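Esterase (Xanthomonas oryzae pv. oryzae, PDB 3H2G) hydrolyses ester bonds as a rice cell wall-degrading esterase that contributes to the virulence of this bacterial pathogen on rice. Local coordinates at residues Phe49-Ile54 and Ser146-Ala151; Met152-Arg156 and Leu193-Phe197. All blocks are in the same frame, centred on the assembly; numbering follows the deposited sequence.

Interaction 1: residues Phe49-Ile54 and Ser146-Ala151; sequences FTYATI and SATIDA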
ATOM      1  N   PHE A  49      -2.784  11.275  13.696  1.00  8.42           N
ATOM      2  CA  PHE A  49      -2.241  12.608  13.506  1.00  6.80           C
ATOM      3  C   PHE A  49      -2.501  13.130  12.099  1.00  7.57           C
ATOM      4  O   PHE A  49      -2.821  12.363  11.190  1.00  5.25           O
ATOM      5  CB  PHE A  49      -0.732  12.597  13.811  1.00  7.40           C
ATOM      6  CG  PHE A  49       0.080  11.730  12.879  1.00  6.83           C
ATOM      7  CD1 PHE A  49       0.633  12.262  11.716  1.00  6.87           C
ATOM      8  CD2 PHE A  49       0.277  10.379  13.158  1.00  7.37           C
ATOM      9  CE1 PHE A  49       1.373  11.455  10.840  1.00  7.96           C
ATOM     10  CE2 PHE A  49       1.014   9.561  12.287  1.00  4.94           C
ATOM     11  CZ  PHE A  49       1.561  10.101  11.130  1.00  7.44           C
ATOM     12  N   THR A  50      -2.397  14.446  11.936  1.00  6.49           N
ATOM     13  CA  THR A  50      -2.576  15.066  10.627  1.00  5.89           C
ATOM     14  C   THR A  50      -1.313  15.874  10.386  1.00  6.46           C
ATOM     15  O   THR A  50      -0.671  16.333  11.334  1.00  6.03           O
ATOM     16  CB  THR A  50      -3.813  15.989  10.578  1.00  7.06           C
ATOM     17  OG1 THR A  50      -3.669  17.049  11.530  1.00  5.43           O
ATOM     18  CG2 THR A  50      -5.073  15.191  10.890  1.00  7.14           C
ATOM     19  N   TYR A  51      -0.944  16.041   9.123  1.00  5.51           N
ATOM     20  CA  TYR A  51       0.279  16.764   8.813  1.00  5.86           C
ATOM     21  C   TYR A  51       0.253  17.454   7.462  1.00  5.50           C
ATOM     22  O   TYR A  51      -0.615  17.197   6.627  1.00  5.38           O
ATOM     23  CB  TYR A  51       1.466  15.797   8.858  1.00  5.28           C
ATOM     24  CG  TYR A  51       1.329  14.627   7.897  1.00  5.82           C
ATOM     25  CD1 TYR A  51       0.512  13.534   8.202  1.00  6.72           C
ATOM     26  CD2 TYR A  51       1.999  14.626   6.674  1.00  6.53           C
ATOM     27  CE1 TYR A  51       0.366  12.465   7.305  1.00  6.09           C
ATOM     28  CE2 TYR A  51       1.859  13.566   5.768  1.00  6.23           C
ATOM     29  CZ  TYR A  51       1.042  12.490   6.092  1.00  7.27           C
ATOM     30  OH  TYR A  51       0.909  11.442   5.205  1.00  6.70           O
ATOM     31  N   ALA A  52       1.224  18.336   7.260  1.00  5.63           N
ATOM     32  CA  ALA A  52       1.355  19.067   6.016  1.00  6.54           C
ATOM     33  C   ALA A  52       2.199  18.228   5.063  1.00  6.97           C
ATOM     34  O   ALA A  52       3.187  17.618   5.468  1.00  7.43           O
ATOM     35  CB  ALA A  52       2.031  20.415   6.271  1.00  6.38           C
ATOM     36  N   THR A  53       1.803  18.198   3.795  1.00  7.08           N
ATOM     37  CA  THR A  53       2.538  17.446   2.789  1.00  6.92           C
ATOM     38  C   THR A  53       2.315  18.125   1.443  1.00  7.40           C
ATOM     39  O   THR A  53       1.916  19.290   1.400  1.00  7.00           O
ATOM     40  CB  THR A  53       2.067  15.970   2.752  1.00  6.24           C
ATOM     41  OG1 THR A  53       2.908  15.220   1.866  1.00  7.38           O
ATOM     42  CG2 THR A  53       0.616  15.875   2.294  1.00  6.61           C
ATOM     43  N   ILE A  54       2.575  17.420   0.345  1.00  6.41           N
ATOM     44  CA  ILE A  54       2.388  18.012  -0.976  1.00  6.33           C
ATOM     45  C   ILE A  54       1.449  17.220  -1.868  1.00  7.04           C
ATOM     46  O   ILE A  54       1.265  16.016  -1.686  1.00  6.42           O
ATOM     47  CB  ILE A  54       3.728  18.158  -1.736  1.00  7.02           C
ATOM     48  CG1 ILE A  54       4.473  16.820  -1.735  1.00  5.89           C
ATOM     49  CG2 ILE A  54       4.566  19.272  -1.112  1.00  7.86           C
ATOM     50  CD1 ILE A  54       5.690  16.787  -2.645  1.00  8.04           C
ATOM     51  N   SER A 146       5.654  10.626  -1.227  1.00  4.92           N
ATOM     52  CA  SER A 146       5.658  11.900  -0.514  1.00  4.60           C
ATOM     53  C   SER A 146       4.768  11.855   0.725  1.00  4.73           C
ATOM     54  O   SER A 146       5.132  12.377   1.778  1.00  4.84           O
ATOM     55  CB  SER A 146       5.225  13.045  -1.440  1.00  4.36           C
ATOM     56  OG  SER A 146       3.888  12.896  -1.891  1.00  5.90           O
ATOM     57  N   ALA A 147       3.608  11.221   0.600  1.00  3.87           N
ATOM     58  CA  ALA A 147       2.686  11.113   1.725  1.00  4.93           C
ATOM     59  C   ALA A 147       3.290  10.256   2.835  1.00  5.56           C
ATOM     60  O   ALA A 147       3.161  10.572   4.016  1.00  5.96           O
ATOM     61  CB  ALA A 147       1.361  10.513   1.260  1.00  5.13           C
ATOM     62  N   THR A 148       3.949   9.168   2.449  1.00  4.76           N
ATOM     63  CA  THR A 148       4.568   8.272   3.420  1.00  4.89           C
ATOM     64  C   THR A 148       5.749   8.945   4.116  1.00  5.28           C
ATOM     65  O   THR A 148       5.880   8.893   5.342  1.00  4.00           O
ATOM     66  CB  THR A 148       5.045   6.978   2.739  1.00  4.85           C
ATOM     67  OG1 THR A 148       3.914   6.305   2.170  1.00  4.86           O
ATOM     68  CG2 THR A 148       5.706   6.053   3.750  1.00  3.25           C
ATOM     69  N   ILE A 149       6.608   9.579   3.327  1.00  4.23           N
ATOM     70  CA  ILE A 149       7.770  10.267   3.868  1.00  4.92           C
ATOM     71  C   ILE A 149       7.358  11.362   4.853  1.00  5.01           C
ATOM     72  O   ILE A 149       7.909  11.465   5.947  1.00  3.24           O
ATOM     73  CB  ILE A 149       8.610  10.873   2.726  1.00  4.69           C
ATOM     74  CG1 ILE A 149       9.338   9.745   1.985  1.00  6.10           C
ATOM     75  CG2 ILE A 149       9.586  11.906   3.269  1.00  4.00           C
ATOM     76  CD1 ILE A 149       9.928  10.153   0.640  1.00  5.48           C
ATOM     77  N   ASP A 150       6.373  12.165   4.474  1.00  5.00           N
ATOM     78  CA  ASP A 150       5.918  13.248   5.335  1.00  5.00           C
ATOM     79  C   ASP A 150       5.178  12.753   6.577  1.00  5.28           C
ATOM     80  O   ASP A 150       5.151  13.435   7.603  1.00  4.64           O
ATOM     81  CB  ASP A 150       5.073  14.224   4.513  1.00  4.81           C
ATOM     82  CG  ASP A 150       5.915  15.006   3.515  1.00  8.04           C
ATOM     83  OD1 ASP A 150       5.356  15.647   2.600  1.00  5.77           O
ATOM     84  OD2 ASP A 150       7.158  14.978   3.655  1.00  9.13           O
ATOM     85  N   ALA A 151       4.591  11.562   6.492  1.00  5.19           N
ATOM     86  CA  ALA A 151       3.900  10.980   7.638  1.00  4.06           C
ATOM     87  C   ALA A 151       4.965  10.583   8.654  1.00  4.63           C
ATOM     88  O   ALA A 151       4.784  10.753   9.860  1.00  4.36           O
ATOM     89  CB  ALA A 151       3.100   9.748   7.212  1.00  4.90           C
TER
HETATM   90  O   HOH W   1       2.021  13.761  -0.266  1.00  4.42           O
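T53 OG1 donates a 2.6 Å hydrogen bond to D150 OD1, whose carboxylate also forms salt bridges with R4 and R153. The same hydroxyl accepts at 2.7 Å from water 1, which donates to I54 O at 2.8 Å and lies 2.6 Å from S146 OG, so the strand end and the helix share one bridging water. Y51 OH makes a weak 2.7 Å hydrogen bond to A147 O; its main polar partner is S123 on strand 119-123. These bonds join strand 43-54 to helix 141-162, which packs across one face of the central sheet of the α/β-hydrolase fold. Locally the two axes come within 8.0 Å and run roughly antiparallel, at 149°. Strand alternation directs the CA-to-CB bonds of F49, Y51 and T53 toward the helix. A151 CA sits 3.8 Å from the Y51 ring centroid, 19° off its normal, a CH-pi contact, while A151 CB packs 3.6 Å from Y51 CZ and 4.2 Å from F49 CZ. At the other end, I54 CG1 meets S146 CB at 3.9 Å.

Interaction 2: residues Met152-Arg156 and Leu193-Phe197; sequences MRAAR and LSKEF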
ATOM      1  N   MET A 152       6.079  10.051   8.156  1.00  4.03           N
ATOM      2  CA  MET A 152       7.175   9.639   9.022  1.00  4.63           C
ATOM      3  C   MET A 152       7.822  10.861   9.672  1.00  5.35           C
ATOM      4  O   MET A 152       8.240  10.814  10.829  1.00  4.57           O
ATOM      5  CB  MET A 152       8.210   8.848   8.217  1.00  7.53           C
ATOM      6  CG  MET A 152       7.665   7.552   7.642  1.00  7.83           C
ATOM      7  SD  MET A 152       8.941   6.569   6.813  1.00 18.47           S
ATOM      8  CE  MET A 152       9.606   5.729   8.172  1.00 13.65           C
ATOM      9  N   ARG A 153       7.901  11.958   8.925  1.00  4.63           N
ATOM     10  CA  ARG A 153       8.478  13.186   9.459  1.00  4.72           C
ATOM     11  C   ARG A 153       7.612  13.706  10.604  1.00  6.30           C
ATOM     12  O   ARG A 153       8.121  14.052  11.672  1.00  5.17           O
ATOM     13  CB  ARG A 153       8.586  14.242   8.358  1.00  6.47           C
ATOM     14  CG  ARG A 153       9.683  13.947   7.350  1.00  5.10           C
ATOM     15  CD  ARG A 153       9.629  14.893   6.160  1.00  6.06           C
ATOM     16  NE  ARG A 153      10.844  14.806   5.357  1.00  6.02           N
ATOM     17  CZ  ARG A 153      10.965  15.285   4.123  1.00  7.18           C
ATOM     18  NH1 ARG A 153       9.937  15.885   3.534  1.00  7.40           N
ATOM     19  NH2 ARG A 153      12.121  15.177   3.483  1.00  7.41           N
ATOM     20  N   ALA A 154       6.300  13.743  10.386  1.00  5.06           N
ATOM     21  CA  ALA A 154       5.368  14.222  11.403  1.00  5.28           C
ATOM     22  C   ALA A 154       5.330  13.286  12.610  1.00  5.62           C
ATOM     23  O   ALA A 154       5.284  13.737  13.756  1.00  5.88           O
ATOM     24  CB  ALA A 154       3.977  14.373  10.805  1.00  6.08           C
ATOM     25  N   ALA A 155       5.349  11.981  12.355  1.00  4.44           N
ATOM     26  CA  ALA A 155       5.338  11.003  13.437  1.00  6.24           C
ATOM     27  C   ALA A 155       6.569  11.189  14.323  1.00  6.41           C
ATOM     28  O   ALA A 155       6.493  11.049  15.541  1.00  5.15           O
ATOM     29  CB  ALA A 155       5.310   9.585  12.867  1.00  6.77           C
ATOM     30  N   ARG A 156       7.710  11.494  13.709  1.00  7.31           N
ATOM     31  CA  ARG A 156       8.936  11.699  14.474  1.00  6.80           C
ATOM     32  C   ARG A 156       8.786  12.870  15.442  1.00  8.13           C
ATOM     33  O   ARG A 156       9.399  12.884  16.514  1.00  7.30           O
ATOM     34  CB  ARG A 156      10.125  11.930  13.531  1.00  6.86           C
ATOM     35  CG  ARG A 156      10.739  10.628  13.028  1.00  7.63           C
ATOM     36  CD  ARG A 156      11.885  10.873  12.052  1.00  8.38           C
ATOM     37  NE  ARG A 156      12.717   9.683  11.881  1.00  6.38           N
ATOM     38  CZ  ARG A 156      13.725   9.597  11.018  1.00  7.08           C
ATOM     39  NH1 ARG A 156      14.025  10.629  10.246  1.00  5.96           N
ATOM     40  NH2 ARG A 156      14.443   8.485  10.939  1.00  7.67           N
ATOM     41  N   LEU A 193      16.900  11.142   0.085  1.00  5.45           N
ATOM     42  CA  LEU A 193      16.869  11.342   1.534  1.00  6.00           C
ATOM     43  C   LEU A 193      17.614  10.348   2.424  1.00  7.15           C
ATOM     44  O   LEU A 193      17.207  10.121   3.564  1.00  7.33           O
ATOM     45  CB  LEU A 193      15.400  11.399   1.972  1.00  7.46           C
ATOM     46  CG  LEU A 193      14.479  12.259   1.094  1.00  7.48           C
ATOM     47  CD1 LEU A 193      13.018  12.025   1.474  1.00  7.88           C
ATOM     48  CD2 LEU A 193      14.845  13.729   1.250  1.00  6.71           C
ATOM     49  N   SER A 194      18.709   9.779   1.934  1.00  6.11           N
ATOM     50  CA  SER A 194      19.450   8.800   2.724  1.00  7.38           C
ATOM     51  C   SER A 194      20.021   9.343   4.035  1.00  6.76           C
ATOM     52  O   SER A 194      20.266   8.577   4.964  1.00  8.21           O
ATOM     53  CB  SER A 194      20.570   8.170   1.887  1.00  7.52           C
ATOM     54  OG  SER A 194      21.504   9.138   1.449  1.00  8.80           O
ATOM     55  N   LYS A 195      20.234  10.652   4.125  1.00  6.75           N
ATOM     56  CA  LYS A 195      20.767  11.208   5.366  1.00  8.70           C
ATOM     57  C   LYS A 195      19.671  11.323   6.425  1.00  8.18           C
ATOM     58  O   LYS A 195      19.904  11.050   7.601  1.00  9.34           O
ATOM     59  CB  LYS A 195      21.394  12.588   5.140  1.00 10.28           C
ATOM     60  CG  LYS A 195      21.950  13.197   6.429  1.00 13.92           C
ATOM     61  CD  LYS A 195      22.561  14.574   6.218  1.00 17.25           C
ATOM     62  CE  LYS A 195      23.092  15.130   7.538  1.00 20.60           C
ATOM     63  NZ  LYS A 195      23.760  16.454   7.391  1.00 21.61           N
ATOM     64  N   GLU A 196      18.474  11.716   5.999  1.00  6.47           N
ATOM     65  CA  GLU A 196      17.348  11.880   6.914  1.00  7.62           C
ATOM     66  C   GLU A 196      16.772  10.556   7.416  1.00  7.33           C
ATOM     67  O   GLU A 196      16.370  10.449   8.579  1.00  6.48           O
ATOM     68  CB  GLU A 196      16.241  12.689   6.233  1.00  7.56           C
ATOM     69  CG  GLU A 196      15.017  12.944   7.106  1.00  7.24           C
ATOM     70  CD  GLU A 196      14.002  13.833   6.421  1.00  8.39           C
ATOM     71  OE1 GLU A 196      12.940  14.112   7.020  1.00  8.20           O
ATOM     72  OE2 GLU A 196      14.269  14.256   5.277  1.00  8.87           O
ATOM     73  N   PHE A 197      16.726   9.561   6.536  1.00  5.61           N
ATOM     74  CA  PHE A 197      16.187   8.245   6.878  1.00  7.32           C
ATOM     75  C   PHE A 197      17.218   7.147   6.654  1.00  7.92           C
ATOM     76  O   PHE A 197      17.549   6.830   5.510  1.00  8.12           O
ATOM     77  CB  PHE A 197      14.956   7.945   6.018  1.00  8.09           C
ATOM     78  CG  PHE A 197      13.842   8.932   6.189  1.00  7.55           C
ATOM     79  CD1 PHE A 197      13.029   8.895   7.317  1.00  8.78           C
ATOM     80  CD2 PHE A 197      13.604   9.902   5.222  1.00  7.96           C
ATOM     81  CE1 PHE A 197      11.989   9.813   7.481  1.00  7.72           C
ATOM     82  CE2 PHE A 197      12.568  10.826   5.377  1.00  7.23           C
ATOM     83  CZ  PHE A 197      11.761  10.777   6.510  1.00  7.72           C
TER
HETATM   84  O   HOH W   2      17.250   7.663  10.282  1.00  7.46           O
HETATM   85  O   HOH W   3      12.648  13.151   9.657  1.00 10.35           O
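Two arginines, R153 and R156, reach from successive turns of helix 141-162 to the turn at 193-197, and both do so with m chi1 and extended outer torsions. In R153 the CA-to-CB bond points sideways, yet t chi2 and chi3 (171° and 167°) carry the guanidinium to E196. The glutamate is itself fully extended (chi1 and chi2 t), and the two side chains meet as a bidentate salt bridge: NE to OE1 at 2.8 Å and NH2 to OE2 at 2.9 Å, with N-H...O angles of 155° and 161°. E196 OE1 lies at the edge of the guanidinium, near its plane. L193 CD2 lies 3.8 Å from R153 NH2, also near that plane but beyond NH2, away from NE. R156, with chi2 178° and chi3 163°, addresses the backbone instead: its NH1 donates to E196 O at 2.9 Å and 172°. Water 3 links R156 NH1 (2.9 Å) to E196 OE1 (2.8 Å).

Beneath the charged groups F197, at chi1 -60°, turns its ring to the helix. CE1 lies over a face of the R156 guanidinium, 3.5 Å from NH1, and R153 CG meets the ring edge 3.9 Å from CZ. M152 has chi1 m, chi2 t and chi3 p (84°), bringing SD 5.1 Å from the F197 centroid, an oblique Met-aromatic contact. The turn is closed by F197 N to L193 O (3.1 Å). It connects helix 177-192 to strand 198-205, so the contact joins two consecutive right-handed beta-alpha-beta crossovers of the α/β-hydrolase fold, which share strand 169-175.

How the interactions relate
Both contacts use helix 141-162, interaction 1 its N-terminal half and interaction 2 the adjoining residues just past the midpoint, with centres 11 Å apart. A salt bridge couples them: D150 OD2 lies 2.9 Å from R153 NH1, so D150 serves the strand through OD1 while R153 serves E196 through NE and NH2. Apolar packing continues the junction, with Y51 CB 3.5 Å from A154 CB, I149 CD1 3.7 Å from L193 CD1, and I149 CG2 3.8 Å from F197 CE2. The helix is thus wedged between strand 43-54 and the turn at 193-197. Neither contact belongs to the probable catalytic site, whose GxSxG-type nucleophile elbow would lie between strand 169-175 and helix 177-192.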